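Local coordinates for protein 5'-methylthioadenosine nucleosidase / s-adenosylhomocysteine nucleosidase (Brucella melitensis bv. 1, PDB 4PR3) that is a two-subunit nucleosidase of the phosphorylase superfamily, an alpha/beta protein that holds adenine in a pocket at the ends of its central strands, at residues K31-V36 against P81-S86; E99-S104 against R188-G193; D142-S147 against A163-M168. One frame throughout, in Å; residues are numbered along the deposited sequence.

Contact 1 of 3, residues K31-V36 against P81-S86; sequences KRLLYV and PDLVIS
Ile85 lies alongside Tyr35, the two side chains pointing the same way from paired, parallel strands of the central sheet. From its base outward, Ile85 CB rests 3.8 Å from Tyr35 CD2, and CG2 touches the same ring atom. CG1, placed beside the backbone N (chi1 -58°), follows the ring rim to Tyr35 CE2, 4.1 Å away. The terminal CD1 then rises over one ring face, 4.0 Å from the Tyr35 centroid and 17° off the normal, a CH-pi contact; this methyl also meets Leu33 CB. Next along this face, Leu33 CD2 packs 3.6 Å from Leu83 CB. The backbone ladder runs from Leu34 N to Leu83 O, Ile85 N to Leu34 O and Val36 N to Ile85 O. Before the ladder, Asp82 OD2 takes a nearly straight bond of 2.8 Å from Arg32 N, and Asp82 N returns one to Arg32 O. The Arg32 guanidinium turns elsewhere, to Met80 O and Asp79. Helix 207-226 covers the Leu33 and Tyr35 face, where Phe51 stacks on the tyrosine; on the other face Val84 and Ser86 meet helix 170-180, while strand 184-192 continues the sheet beyond 83-91.

Contact 2 of 3, residues E99-S104 against R188-G193; sequences EVYQVS and RGISDG. With ADE (adenine), chain C.
Tyr101 and Ile190 both carry their first branch beside the backbone N, with chi1 -64° for the tyrosine and -72° for the isoleucine, which turns ring atom CE1 of Tyr101 obliquely onto Ile190 CG1, 4.2 Å away. They join strands 100-108 and 184-192 of the alpha/beta phosphorylase-superfamily fold, an antiparallel pair in an otherwise largely parallel central sheet. Over residues 100-103 and 188-192 the directions differ by 134°, far from straight antiparallel, and the ladder is short. Tyr101 and Arg188 form the hydrogen-bonded pair: Arg188 N reaches Tyr101 O at 2.7 Å, and Tyr101 N returns a bond to Arg188 O. That carbonyl oxygen also lies in plane at the edge of the tyrosine ring. A third bond links Ile190 N to Glu99 O, while Val100 and Gly189 face each other as the non-hydrogen-bonded pair. Arg188 bends at chi2 and carries its guanidinium away from strand 100-108 to strand 83-91; there NH1 bonds Ser89 O and NH2 bonds Ser86 OG. Met165 of strand 165-167 packs on Tyr101, Arg188 and Ile190 alike. Beyond Ile190 the chain runs into the adenine pocket. Ser191 OG stands 3.6 Å from adenine C8, beside the five-membered ring. Asp192 then spans one edge of the base: OD1 lies 2.9 Å from adenine N7, and OD2 accepts a hydrogen bond from adenine N6, 2.9 Å long and almost straight.

Contact 3 of 3, residues D142-S147 against A163-M168; sequences DTASLS and ADMVDM. With ADE (adenine), chain C; PO4 (phosphate ion), chain D.
Leu146 and Asp167 meet nearly perpendicular to one another where strand 142-148 runs parallel to strand 165-167, a short strand of the phosphorylase-superfamily sheet that borders the adenine pocket. Leu146 has CG opposite the backbone N (chi1 -179°), which lays its two methyls against the neighbouring strand. CD2 packs on the carboxylate, 3.6 Å from Asp167 OD1, while CD1 lies nearest Met165 O, with Met165 CG close by, and also skirts Asp167. The carboxylate is held from beyond the pair: OD1 bonds Thr148 OG1, and OD2 is gripped by Thr170 OG1 and Glu169 N, which fixes the group against the leucine. Selenomethionine Met165 reaches back along the sheet, its SE 4.0 Å from Ala144 CB. At the start of the pairing, Ser145 and Asp164 interlock. Ser145 OG, between its own N and carbonyl carbon, accepts a bond of 3.0 Å from Asp164 N, whereas Ser145 N gives a weak one to Asp164 OD2. The backbone continues the ladder through Met165 N to Ser145 O, Ser147 N to Met165 O, and Asp167 N to Ser147 O at 2.7 Å. The paired ends also meet two bound groups. Val166 CG2 approaches adenine N1 to 3.5 Å, and Met168 CG comes equally near adenine N3; Met168 also packs on Met111 of the second subunit. Across from Val166, Ser147 points OG toward a phosphate ion that probably came with the crystallisation solution, and donates to its O2 over 3.0 Å.

How the contacts relate
All three contacts belong to one mixed sheet. Contact 1 closes first along the chain; contact 2 then spans a long excursion, within which contact 3 forms. Contact 1 lies on the other side of the chain's centre, its centre about 19 Å from that of contact 2 and 20 Å from that of contact 3, yet strands 83-91 and 184-192 are neighbours. The centres of contacts 2 and 3 are about 7 Å apart, joined through strands 100-108 and 142-148, with Gln102 N to Asp142 O and Ser104 N to Ala144 O as probable bonds. Together, residues 188-193 and 163-168 bring two neighbouring parts of the sheet to the same adenine.

Contact 1 of 3, residues K31-V36 against P81-S86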
ATOM      1  N   LYS A  31      24.823 -14.165  -6.528  1.00 19.94           N
ATOM      2  CA  LYS A  31      23.580 -13.737  -5.894  1.00 19.82           C
ATOM      3  C   LYS A  31      22.771 -12.861  -6.845  1.00 17.50           C
ATOM      4  O   LYS A  31      23.332 -12.077  -7.612  1.00 17.24           O
ATOM      5  CB  LYS A  31      23.869 -12.973  -4.599  1.00 16.83           C
ATOM      6  CG  LYS A  31      24.683 -13.751  -3.580  1.00 17.67           C
ATOM      7  CD  LYS A  31      23.980 -15.027  -3.148  1.00 19.56           C
ATOM      8  CE  LYS A  31      24.825 -15.802  -2.146  1.00 20.95           C
ATOM      9  NZ  LYS A  31      24.230 -17.123  -1.795  1.00 24.04           N
ATOM     10  N   ARG A  32      21.451 -12.992  -6.795  1.00 15.26           N
ATOM     11  CA  ARG A  32      20.585 -12.228  -7.691  1.00 24.41           C
ATOM     12  C   ARG A  32      19.957 -11.016  -7.002  1.00 17.80           C
ATOM     13  O   ARG A  32      19.193 -11.157  -6.048  1.00 14.79           O
ATOM     14  CB  ARG A  32      19.510 -13.132  -8.293  1.00 24.43           C
ATOM     15  CG  ARG A  32      19.496 -13.137  -9.815  1.00 27.27           C
ATOM     16  CD  ARG A  32      19.010 -14.469 -10.346  1.00 30.77           C
ATOM     17  NE  ARG A  32      18.124 -15.133  -9.396  1.00 35.28           N
ATOM     18  CZ  ARG A  32      17.458 -16.254  -9.653  1.00 46.37           C
ATOM     19  NH1 ARG A  32      17.571 -16.835 -10.842  1.00 48.00           N
ATOM     20  NH2 ARG A  32      16.676 -16.791  -8.724  1.00 38.59           N
ATOM     21  N   LEU A  33      20.290  -9.827  -7.499  1.00 16.26           N
ATOM     22  CA  LEU A  33      19.834  -8.576  -6.901  1.00 15.86           C
ATOM     23  C   LEU A  33      18.800  -7.868  -7.769  1.00 16.25           C
ATOM     24  O   LEU A  33      18.937  -7.803  -8.991  1.00 15.69           O
ATOM     25  CB  LEU A  33      21.015  -7.633  -6.667  1.00 15.45           C
ATOM     26  CG  LEU A  33      22.232  -8.177  -5.924  1.00 12.75           C
ATOM     27  CD1 LEU A  33      23.188  -7.045  -5.595  1.00 14.61           C
ATOM     28  CD2 LEU A  33      21.807  -8.903  -4.667  1.00 15.56           C
ATOM     29  N   LEU A  34      17.770  -7.333  -7.124  1.00 18.28           N
ATOM     30  CA  LEU A  34      16.712  -6.609  -7.818  1.00 15.28           C
ATOM     31  C   LEU A  34      16.591  -5.176  -7.296  1.00 12.05           C
ATOM     32  O   LEU A  34      16.279  -4.954  -6.129  1.00 10.43           O
ATOM     33  CB  LEU A  34      15.381  -7.345  -7.656  1.00 14.46           C
ATOM     34  CG  LEU A  34      14.153  -6.670  -8.265  1.00 17.30           C
ATOM     35  CD1 LEU A  34      14.349  -6.475  -9.760  1.00 17.91           C
ATOM     36  CD2 LEU A  34      12.897  -7.481  -7.976  1.00 13.24           C
ATOM     37  N   TYR A  35      16.846  -4.205  -8.166  1.00 12.17           N
ATOM     38  CA  TYR A  35      16.754  -2.804  -7.778  1.00 12.33           C
ATOM     39  C   TYR A  35      15.391  -2.234  -8.138  1.00 16.07           C
ATOM     40  O   TYR A  35      14.920  -2.396  -9.265  1.00 17.07           O
ATOM     41  CB  TYR A  35      17.855  -1.985  -8.452  1.00 14.21           C
ATOM     42  CG  TYR A  35      19.249  -2.371  -8.026  1.00 16.59           C
ATOM     43  CD1 TYR A  35      19.905  -3.443  -8.619  1.00 18.85           C
ATOM     44  CD2 TYR A  35      19.911  -1.667  -7.029  1.00 15.04           C
ATOM     45  CE1 TYR A  35      21.181  -3.802  -8.232  1.00 19.35           C
ATOM     46  CE2 TYR A  35      21.189  -2.017  -6.637  1.00 16.08           C
ATOM     47  CZ  TYR A  35      21.820  -3.086  -7.242  1.00 19.06           C
ATOM     48  OH  TYR A  35      23.091  -3.444  -6.854  1.00 21.48           O
ATOM     49  N   VAL A  36      14.754  -1.574  -7.177  1.00 11.10           N
ATOM     50  CA  VAL A  36      13.465  -0.949  -7.424  1.00 12.18           C
ATOM     51  C   VAL A  36      13.518   0.552  -7.153  1.00 12.73           C
ATOM     52  O   VAL A  36      14.169   1.005  -6.212  1.00 11.23           O
ATOM     53  CB  VAL A  36      12.330  -1.617  -6.608  1.00 12.60           C
ATOM     54  CG1 VAL A  36      12.342  -3.122  -6.824  1.00 11.25           C
ATOM     55  CG2 VAL A  36      12.455  -1.293  -5.133  1.00 10.10           C
ATOM     56  N   PRO A  81      14.650 -13.233  -6.384  1.00 24.89           N
ATOM     57  CA  PRO A  81      15.861 -12.495  -6.014  1.00 20.13           C
ATOM     58  C   PRO A  81      16.359 -12.873  -4.623  1.00 15.92           C
ATOM     59  O   PRO A  81      15.566 -13.272  -3.770  1.00 18.92           O
ATOM     60  CB  PRO A  81      15.390 -11.039  -6.013  1.00 18.80           C
ATOM     61  CG  PRO A  81      13.942 -11.114  -5.713  1.00 19.82           C
ATOM     62  CD  PRO A  81      13.453 -12.373  -6.362  1.00 23.96           C
ATOM     63  N   ASP A  82      17.665 -12.768  -4.408  1.00 16.85           N
ATOM     64  CA  ASP A  82      18.247 -12.965  -3.085  1.00 13.58           C
ATOM     65  C   ASP A  82      18.151 -11.701  -2.242  1.00 12.61           C
ATOM     66  O   ASP A  82      18.059 -11.764  -1.017  1.00 11.45           O
ATOM     67  CB  ASP A  82      19.700 -13.416  -3.199  1.00 14.56           C
ATOM     68  CG  ASP A  82      19.837 -14.746  -3.904  1.00 20.23           C
ATOM     69  OD1 ASP A  82      19.610 -15.784  -3.249  1.00 27.61           O
ATOM     70  OD2 ASP A  82      20.165 -14.756  -5.110  1.00 21.10           O
ATOM     71  N   LEU A  83      18.198 -10.553  -2.911  1.00 11.64           N
ATOM     72  CA  LEU A  83      18.091  -9.265  -2.240  1.00 10.74           C
ATOM     73  C   LEU A  83      17.330  -8.257  -3.091  1.00 12.02           C
ATOM     74  O   LEU A  83      17.581  -8.132  -4.291  1.00 10.52           O
ATOM     75  CB  LEU A  83      19.483  -8.719  -1.921  1.00  9.05           C
ATOM     76  CG  LEU A  83      19.555  -7.289  -1.381  1.00  9.31           C
ATOM     77  CD1 LEU A  83      18.905  -7.194  -0.009  1.00  8.78           C
ATOM     78  CD2 LEU A  83      20.994  -6.797  -1.332  1.00  9.30           C
ATOM     79  N   VAL A  84      16.407  -7.532  -2.464  1.00  8.80           N
ATOM     80  CA  VAL A  84      15.760  -6.404  -3.119  1.00  8.76           C
ATOM     81  C   VAL A  84      16.307  -5.099  -2.548  1.00  9.05           C
ATOM     82  O   VAL A  84      16.365  -4.922  -1.330  1.00  8.22           O
ATOM     83  CB  VAL A  84      14.228  -6.435  -2.947  1.00 11.01           C
ATOM     84  CG1 VAL A  84      13.605  -5.157  -3.490  1.00  8.42           C
ATOM     85  CG2 VAL A  84      13.637  -7.654  -3.641  1.00 11.39           C
ATOM     86  N   ILE A  85      16.724  -4.195  -3.428  1.00  8.98           N
ATOM     87  CA  ILE A  85      17.219  -2.897  -2.988  1.00 10.02           C
ATOM     88  C   ILE A  85      16.265  -1.774  -3.378  1.00 11.21           C
ATOM     89  O   ILE A  85      16.122  -1.444  -4.555  1.00 11.24           O
ATOM     90  CB  ILE A  85      18.619  -2.575  -3.562  1.00 10.48           C
ATOM     91  CG1 ILE A  85      19.638  -3.642  -3.156  1.00 10.47           C
ATOM     92  CG2 ILE A  85      19.081  -1.207  -3.092  1.00  9.15           C
ATOM     93  CD1 ILE A  85      19.845  -4.721  -4.197  1.00 12.84           C
ATOM     94  N   SER A  86      15.613  -1.193  -2.379  1.00 11.46           N
ATOM     95  CA  SER A  86      14.804  -0.002  -2.584  1.00  9.73           C
ATOM     96  C   SER A  86      15.688   1.229  -2.444  1.00  9.51           C
ATOM     97  O   SER A  86      16.316   1.437  -1.407  1.00  9.58           O
ATOM     98  CB  SER A  86      13.665   0.049  -1.565  1.00  9.54           C
ATOM     99  OG  SER A  86      13.057   1.327  -1.532  1.00  9.71           O
TER
HETATM  100  O   HOH W   1      11.769   2.202  -4.290  1.00 10.93           O

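Contact 2 of 3, residues E99-S104 against R188-G193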
ATOM      1  N   GLU A  99      23.287  14.126   0.879  1.00 23.16           N
ATOM      2  CA  GLU A  99      24.101  13.012   1.347  1.00 21.11           C
ATOM      3  C   GLU A  99      23.302  11.713   1.268  1.00 15.79           C
ATOM      4  O   GLU A  99      22.076  11.725   1.357  1.00 15.86           O
ATOM      5  CB  GLU A  99      24.610  13.251   2.771  1.00 17.60           C
ATOM      6  CG  GLU A  99      25.931  12.549   3.052  1.00 26.35           C
ATOM      7  CD  GLU A  99      26.115  12.177   4.513  1.00 32.27           C
ATOM      8  OE1 GLU A  99      26.518  11.023   4.782  1.00 31.65           O
ATOM      9  OE2 GLU A  99      25.869  13.033   5.390  1.00 28.75           O
ATOM     10  N   VAL A 100      24.004  10.598   1.093  1.00 16.46           N
ATOM     11  CA  VAL A 100      23.361   9.295   0.941  1.00 16.09           C
ATOM     12  C   VAL A 100      23.408   8.470   2.232  1.00 13.03           C
ATOM     13  O   VAL A 100      24.428   8.427   2.918  1.00 12.73           O
ATOM     14  CB  VAL A 100      23.987   8.500  -0.231  1.00 17.50           C
ATOM     15  CG1 VAL A 100      25.507   8.571  -0.172  1.00 23.26           C
ATOM     16  CG2 VAL A 100      23.508   7.059  -0.229  1.00 15.98           C
ATOM     17  N   TYR A 101      22.291   7.828   2.562  1.00 12.63           N
ATOM     18  CA  TYR A 101      22.178   7.054   3.791  1.00 10.38           C
ATOM     19  C   TYR A 101      21.570   5.685   3.515  1.00 10.10           C
ATOM     20  O   TYR A 101      20.703   5.548   2.655  1.00 10.15           O
ATOM     21  CB  TYR A 101      21.294   7.795   4.801  1.00 11.33           C
ATOM     22  CG  TYR A 101      21.854   9.121   5.268  1.00 15.70           C
ATOM     23  CD1 TYR A 101      21.774  10.258   4.470  1.00 15.00           C
ATOM     24  CD2 TYR A 101      22.452   9.238   6.513  1.00 16.80           C
ATOM     25  CE1 TYR A 101      22.283  11.465   4.897  1.00 17.46           C
ATOM     26  CE2 TYR A 101      22.966  10.442   6.948  1.00 17.24           C
ATOM     27  CZ  TYR A 101      22.879  11.551   6.138  1.00 17.10           C
ATOM     28  OH  TYR A 101      23.387  12.750   6.570  1.00 17.22           O
ATOM     29  N   GLN A 102      22.017   4.674   4.252  1.00  9.82           N
ATOM     30  CA  GLN A 102      21.373   3.367   4.204  1.00  6.94           C
ATOM     31  C   GLN A 102      20.335   3.300   5.314  1.00  6.21           C
ATOM     32  O   GLN A 102      20.531   3.865   6.387  1.00  6.71           O
ATOM     33  CB  GLN A 102      22.390   2.234   4.337  1.00  7.03           C
ATOM     34  CG  GLN A 102      23.114   2.185   5.666  1.00  7.79           C
ATOM     35  CD  GLN A 102      24.147   1.077   5.722  1.00  8.95           C
ATOM     36  OE1 GLN A 102      23.881  -0.057   5.323  1.00  9.34           O
ATOM     37  NE2 GLN A 102      25.339   1.403   6.207  1.00  8.20           N
ATOM     38  N   VAL A 103      19.224   2.626   5.046  1.00  7.14           N
ATOM     39  CA  VAL A 103      18.098   2.630   5.969  1.00  5.85           C
ATOM     40  C   VAL A 103      18.279   1.580   7.053  1.00  6.80           C
ATOM     41  O   VAL A 103      18.307   0.381   6.775  1.00  5.63           O
ATOM     42  CB  VAL A 103      16.779   2.346   5.230  1.00  5.93           C
ATOM     43  CG1 VAL A 103      15.600   2.512   6.172  1.00  6.22           C
ATOM     44  CG2 VAL A 103      16.644   3.262   4.029  1.00  4.94           C
ATOM     45  N   SER A 104      18.398   2.048   8.292  1.00  7.58           N
ATOM     46  CA  SER A 104      18.574   1.171   9.442  1.00  6.74           C
ATOM     47  C   SER A 104      17.238   0.604   9.909  1.00  7.34           C
ATOM     48  O   SER A 104      17.151  -0.546  10.336  1.00  7.49           O
ATOM     49  CB  SER A 104      19.265   1.921  10.583  1.00  8.21           C
ATOM     50  OG  SER A 104      18.515   3.054  10.990  1.00  7.21           O
ATOM     51  N   ARG A 188      18.966   5.967   0.586  1.00  9.29           N
ATOM     52  CA  ARG A 188      18.281   7.238   0.356  1.00  9.75           C
ATOM     53  C   ARG A 188      19.230   8.432   0.345  1.00 13.92           C
ATOM     54  O   ARG A 188      19.975   8.649   1.302  1.00 15.25           O
ATOM     55  CB  ARG A 188      17.214   7.459   1.428  1.00  8.79           C
ATOM     56  CG  ARG A 188      16.045   6.504   1.345  1.00  9.26           C
ATOM     57  CD  ARG A 188      15.198   6.803   0.129  1.00  8.67           C
ATOM     58  NE  ARG A 188      14.431   5.640  -0.294  1.00  9.37           N
ATOM     59  CZ  ARG A 188      13.561   5.651  -1.295  1.00 10.20           C
ATOM     60  NH1 ARG A 188      13.342   6.773  -1.967  1.00 11.98           N
ATOM     61  NH2 ARG A 188      12.908   4.544  -1.620  1.00  9.06           N
ATOM     62  N   GLY A 189      19.214   9.197  -0.745  1.00 14.36           N
ATOM     63  CA  GLY A 189      19.892  10.482  -0.772  1.00 14.70           C
ATOM     64  C   GLY A 189      18.944  11.589  -0.347  1.00 15.07           C
ATOM     65  O   GLY A 189      17.753  11.528  -0.636  1.00 12.01           O
ATOM     66  N   ILE A 190      19.468  12.628   0.296  1.00 18.74           N
ATOM     67  CA  ILE A 190      18.607  13.696   0.797  1.00 16.56           C
ATOM     68  C   ILE A 190      18.485  14.810  -0.232  1.00 18.16           C
ATOM     69  O   ILE A 190      19.441  15.534  -0.502  1.00 17.02           O
ATOM     70  CB  ILE A 190      19.115  14.255   2.139  1.00 20.30           C
ATOM     71  CG1 ILE A 190      18.872  13.235   3.245  1.00 17.02           C
ATOM     72  CG2 ILE A 190      18.382  15.532   2.503  1.00 16.83           C
ATOM     73  CD1 ILE A 190      17.409  12.909   3.408  1.00 17.86           C
ATOM     74  N   SER A 191      17.295  14.921  -0.813  1.00 19.47           N
ATOM     75  CA  SER A 191      17.040  15.860  -1.899  1.00 19.53           C
ATOM     76  C   SER A 191      16.448  17.197  -1.454  1.00 21.78           C
ATOM     77  O   SER A 191      16.382  18.137  -2.248  1.00 29.21           O
ATOM     78  CB  SER A 191      16.124  15.212  -2.942  1.00 18.23           C
ATOM     79  OG  SER A 191      14.922  14.753  -2.347  1.00 14.91           O
ATOM     80  N   ASP A 192      16.049  17.292  -0.187  1.00 15.18           N
ATOM     81  CA  ASP A 192      15.273  18.437   0.282  1.00 16.82           C
ATOM     82  C   ASP A 192      14.974  18.371   1.773  1.00 18.38           C
ATOM     83  O   ASP A 192      15.314  17.400   2.445  1.00 19.19           O
ATOM     84  CB  ASP A 192      13.954  18.545  -0.493  1.00 15.90           C
ATOM     85  CG  ASP A 192      13.134  17.271  -0.425  1.00 17.98           C
ATOM     86  OD1 ASP A 192      13.408  16.346  -1.221  1.00 14.04           O
ATOM     87  OD2 ASP A 192      12.216  17.193   0.422  1.00 16.70           O
ATOM     88  N   GLY A 193      14.308  19.405   2.274  1.00 21.65           N
ATOM     89  CA  GLY A 193      13.962  19.505   3.678  1.00 21.78           C
ATOM     90  C   GLY A 193      14.694  20.609   4.414  1.00 29.39           C
ATOM     91  O   GLY A 193      14.295  20.988   5.516  1.00 32.55           O
TER
HETATM   92  N9  ADE C 501      11.070  12.076  -1.142  1.00  8.73           N
HETATM   93  C8  ADE C 501      11.930  13.123  -1.330  1.00  9.47           C
HETATM   94  N7  ADE C 501      11.644  14.177  -0.604  1.00 10.13           N
HETATM   95  C5  ADE C 501      10.520  13.796   0.110  1.00  8.71           C
HETATM   96  C6  ADE C 501       9.725  14.467   1.059  1.00  9.33           C
HETATM   97  N6  ADE C 501       9.958  15.720   1.463  1.00 11.19           N
HETATM   98  N1  ADE C 501       8.673  13.802   1.578  1.00  8.96           N
HETATM   99  C2  ADE C 501       8.437  12.548   1.172  1.00  8.49           C
HETATM  100  N3  ADE C 501       9.112  11.816   0.287  1.00  8.22           N
HETATM  101  C4  ADE C 501      10.151  12.505  -0.211  1.00  8.75           C

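Contact 3 of 3, residues D142-S147 against A163-M168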
ATOM      1  N   ASP A 142      26.555   5.967   5.857  1.00  9.92           N
ATOM      2  CA  ASP A 142      25.810   6.429   7.019  1.00 10.84           C
ATOM      3  C   ASP A 142      24.489   5.680   7.152  1.00 10.46           C
ATOM      4  O   ASP A 142      23.910   5.246   6.157  1.00  9.26           O
ATOM      5  CB  ASP A 142      25.527   7.923   6.898  1.00 17.58           C
ATOM      6  CG  ASP A 142      26.675   8.782   7.382  1.00 25.00           C
ATOM      7  OD1 ASP A 142      27.662   8.945   6.633  1.00 24.00           O
ATOM      8  OD2 ASP A 142      26.574   9.310   8.510  1.00 27.55           O
ATOM      9  N   THR A 143      24.017   5.532   8.384  1.00 10.74           N
ATOM     10  CA  THR A 143      22.728   4.906   8.642  1.00  8.51           C
ATOM     11  C   THR A 143      21.727   5.959   9.090  1.00  9.92           C
ATOM     12  O   THR A 143      22.101   6.949   9.718  1.00 10.08           O
ATOM     13  CB  THR A 143      22.822   3.829   9.735  1.00  7.40           C
ATOM     14  OG1 THR A 143      23.406   4.394  10.916  1.00 13.24           O
ATOM     15  CG2 THR A 143      23.672   2.669   9.267  1.00  7.07           C
ATOM     16  N   ALA A 144      20.458   5.748   8.751  1.00  7.43           N
ATOM     17  CA  ALA A 144      19.391   6.643   9.175  1.00  6.07           C
ATOM     18  C   ALA A 144      18.072   5.894   9.303  1.00  6.55           C
ATOM     19  O   ALA A 144      17.810   4.950   8.561  1.00  6.05           O
ATOM     20  CB  ALA A 144      19.248   7.796   8.197  1.00  9.99           C
ATOM     21  N   SER A 145      17.249   6.320  10.253  1.00  7.03           N
ATOM     22  CA  SER A 145      15.903   5.785  10.397  1.00  6.61           C
ATOM     23  C   SER A 145      14.990   6.455   9.372  1.00  7.74           C
ATOM     24  O   SER A 145      15.184   7.622   9.026  1.00  7.08           O
ATOM     25  CB  SER A 145      15.384   6.031  11.811  1.00  6.66           C
ATOM     26  OG  SER A 145      15.473   7.406  12.145  1.00 10.32           O
ATOM     27  N   LEU A 146      14.001   5.718   8.885  1.00  5.82           N
ATOM     28  CA  LEU A 146      13.162   6.210   7.800  1.00  6.97           C
ATOM     29  C   LEU A 146      11.677   6.128   8.126  1.00  7.33           C
ATOM     30  O   LEU A 146      11.229   5.222   8.828  1.00  7.20           O
ATOM     31  CB  LEU A 146      13.465   5.441   6.511  1.00  7.40           C
ATOM     32  CG  LEU A 146      12.712   5.815   5.234  1.00  6.45           C
ATOM     33  CD1 LEU A 146      12.944   7.272   4.866  1.00  7.66           C
ATOM     34  CD2 LEU A 146      13.136   4.907   4.098  1.00  6.82           C
ATOM     35  N   SER A 147      10.924   7.097   7.615  1.00  7.76           N
ATOM     36  CA  SER A 147       9.472   7.105   7.730  1.00  8.53           C
ATOM     37  C   SER A 147       8.847   7.087   6.335  1.00  7.12           C
ATOM     38  O   SER A 147       9.260   7.840   5.454  1.00  7.46           O
ATOM     39  CB  SER A 147       9.011   8.346   8.495  1.00  9.05           C
ATOM     40  OG  SER A 147       7.604   8.376   8.633  1.00  9.09           O
ATOM     41  N   ALA A 163      11.426   9.924  12.863  1.00 22.13           N
ATOM     42  CA  ALA A 163      12.492   9.382  12.028  1.00 15.84           C
ATOM     43  C   ALA A 163      13.424  10.477  11.517  1.00 11.75           C
ATOM     44  O   ALA A 163      13.067  11.652  11.516  1.00 12.36           O
ATOM     45  CB  ALA A 163      11.905   8.591  10.865  1.00 11.81           C
ATOM     46  N   ASP A 164      14.625  10.085  11.099  1.00  9.82           N
ATOM     47  CA  ASP A 164      15.610  11.028  10.575  1.00 10.00           C
ATOM     48  C   ASP A 164      15.211  11.582   9.213  1.00  8.64           C
ATOM     49  O   ASP A 164      15.466  12.746   8.909  1.00 11.16           O
ATOM     50  CB  ASP A 164      16.985  10.364  10.456  1.00 10.92           C
ATOM     51  CG  ASP A 164      17.547   9.936  11.793  1.00 11.69           C
ATOM     52  OD1 ASP A 164      17.134  10.513  12.822  1.00 12.68           O
ATOM     53  OD2 ASP A 164      18.406   9.022  11.811  1.00  9.64           O
HETATM   54  N   MSE A 165      14.601  10.739   8.388  1.00  9.68           N
HETATM   55  CA  MSE A 165      14.245  11.122   7.025  1.00 13.01           C
HETATM   56  C   MSE A 165      12.900  10.530   6.605  1.00  9.78           C
HETATM   57  O   MSE A 165      12.377   9.632   7.267  1.00  8.03           O
HETATM   58  CB  MSE A 165      15.347  10.707   6.047  1.00 10.27           C
HETATM   59  CG  MSE A 165      15.946   9.343   6.344  1.00 11.37           C
HETATM   60 SE   MSE A 165      17.129   8.668   4.943  1.00 15.67          SE
HETATM   61  CE  MSE A 165      18.457  10.054   4.928  1.00 22.68           C
ATOM     62  N   VAL A 166      12.343  11.045   5.513  1.00  8.31           N
ATOM     63  CA  VAL A 166      11.019  10.630   5.056  1.00  8.60           C
ATOM     64  C   VAL A 166      11.003  10.221   3.580  1.00  8.17           C
ATOM     65  O   VAL A 166      11.673  10.832   2.747  1.00  7.34           O
ATOM     66  CB  VAL A 166       9.963  11.747   5.284  1.00  8.27           C
ATOM     67  CG1 VAL A 166       9.825  12.062   6.764  1.00  8.03           C
ATOM     68  CG2 VAL A 166      10.328  13.002   4.508  1.00  7.63           C
ATOM     69  N   ASP A 167      10.239   9.179   3.265  1.00  7.64           N
ATOM     70  CA  ASP A 167      10.008   8.799   1.874  1.00  8.14           C
ATOM     71  C   ASP A 167       8.573   8.321   1.673  1.00 10.81           C
ATOM     72  O   ASP A 167       7.783   8.272   2.616  1.00 11.30           O
ATOM     73  CB  ASP A 167      10.994   7.720   1.421  1.00  8.09           C
ATOM     74  CG  ASP A 167      10.519   6.315   1.750  1.00  9.96           C
ATOM     75  OD1 ASP A 167      10.004   6.104   2.873  1.00  7.61           O
ATOM     76  OD2 ASP A 167      10.658   5.423   0.880  1.00  8.17           O
HETATM   77  N   MSE A 168       8.222   8.026   0.428  1.00 10.47           N
HETATM   78  CA  MSE A 168       6.883   7.538   0.106  1.00 10.74           C
HETATM   79  C   MSE A 168       6.707   6.048  -0.205  1.00 11.20           C
HETATM   80  O   MSE A 168       5.601   5.612  -0.515  1.00 12.55           O
HETATM   81  CB  MSE A 168       6.278   8.417  -0.975  1.00 11.30           C
HETATM   82  CG  MSE A 168       6.287   9.866  -0.551  1.00 10.66           C
HETATM   83 SE   MSE A 168       5.846  11.064  -1.982  1.00 29.40          SE
HETATM   84  CE  MSE A 168       4.078  10.346  -2.402  1.00  9.92           C
TER
HETATM   85  N9  ADE C 501      11.070  12.076  -1.142  1.00  8.73           N
HETATM   86  C8  ADE C 501      11.930  13.123  -1.330  1.00  9.47           C
HETATM   87  N7  ADE C 501      11.644  14.177  -0.604  1.00 10.13           N
HETATM   88  C5  ADE C 501      10.520  13.796   0.110  1.00  8.71           C
HETATM   89  C6  ADE C 501       9.725  14.467   1.059  1.00  9.33           C
HETATM   90  N6  ADE C 501       9.958  15.720   1.463  1.00 11.19           N
HETATM   91  N1  ADE C 501       8.673  13.802   1.578  1.00  8.96           N
HETATM   92  C2  ADE C 501       8.437  12.548   1.172  1.00  8.49           C
HETATM   93  N3  ADE C 501       9.112  11.816   0.287  1.00  8.22           N
HETATM   94  C4  ADE C 501      10.151  12.505  -0.211  1.00  8.75           C
HETATM   95  P   PO4 D 502       7.429   8.419  12.526  1.00 41.26           P
HETATM   96  O1  PO4 D 502       6.531   7.234  12.250  1.00 29.44           O
HETATM   97  O2  PO4 D 502       7.280   9.412  11.400  1.00 25.45           O
HETATM   98  O3  PO4 D 502       7.029   9.074  13.828  1.00 32.10           O
HETATM   99  O4  PO4 D 502       8.867   7.955  12.603  1.00 27.57           O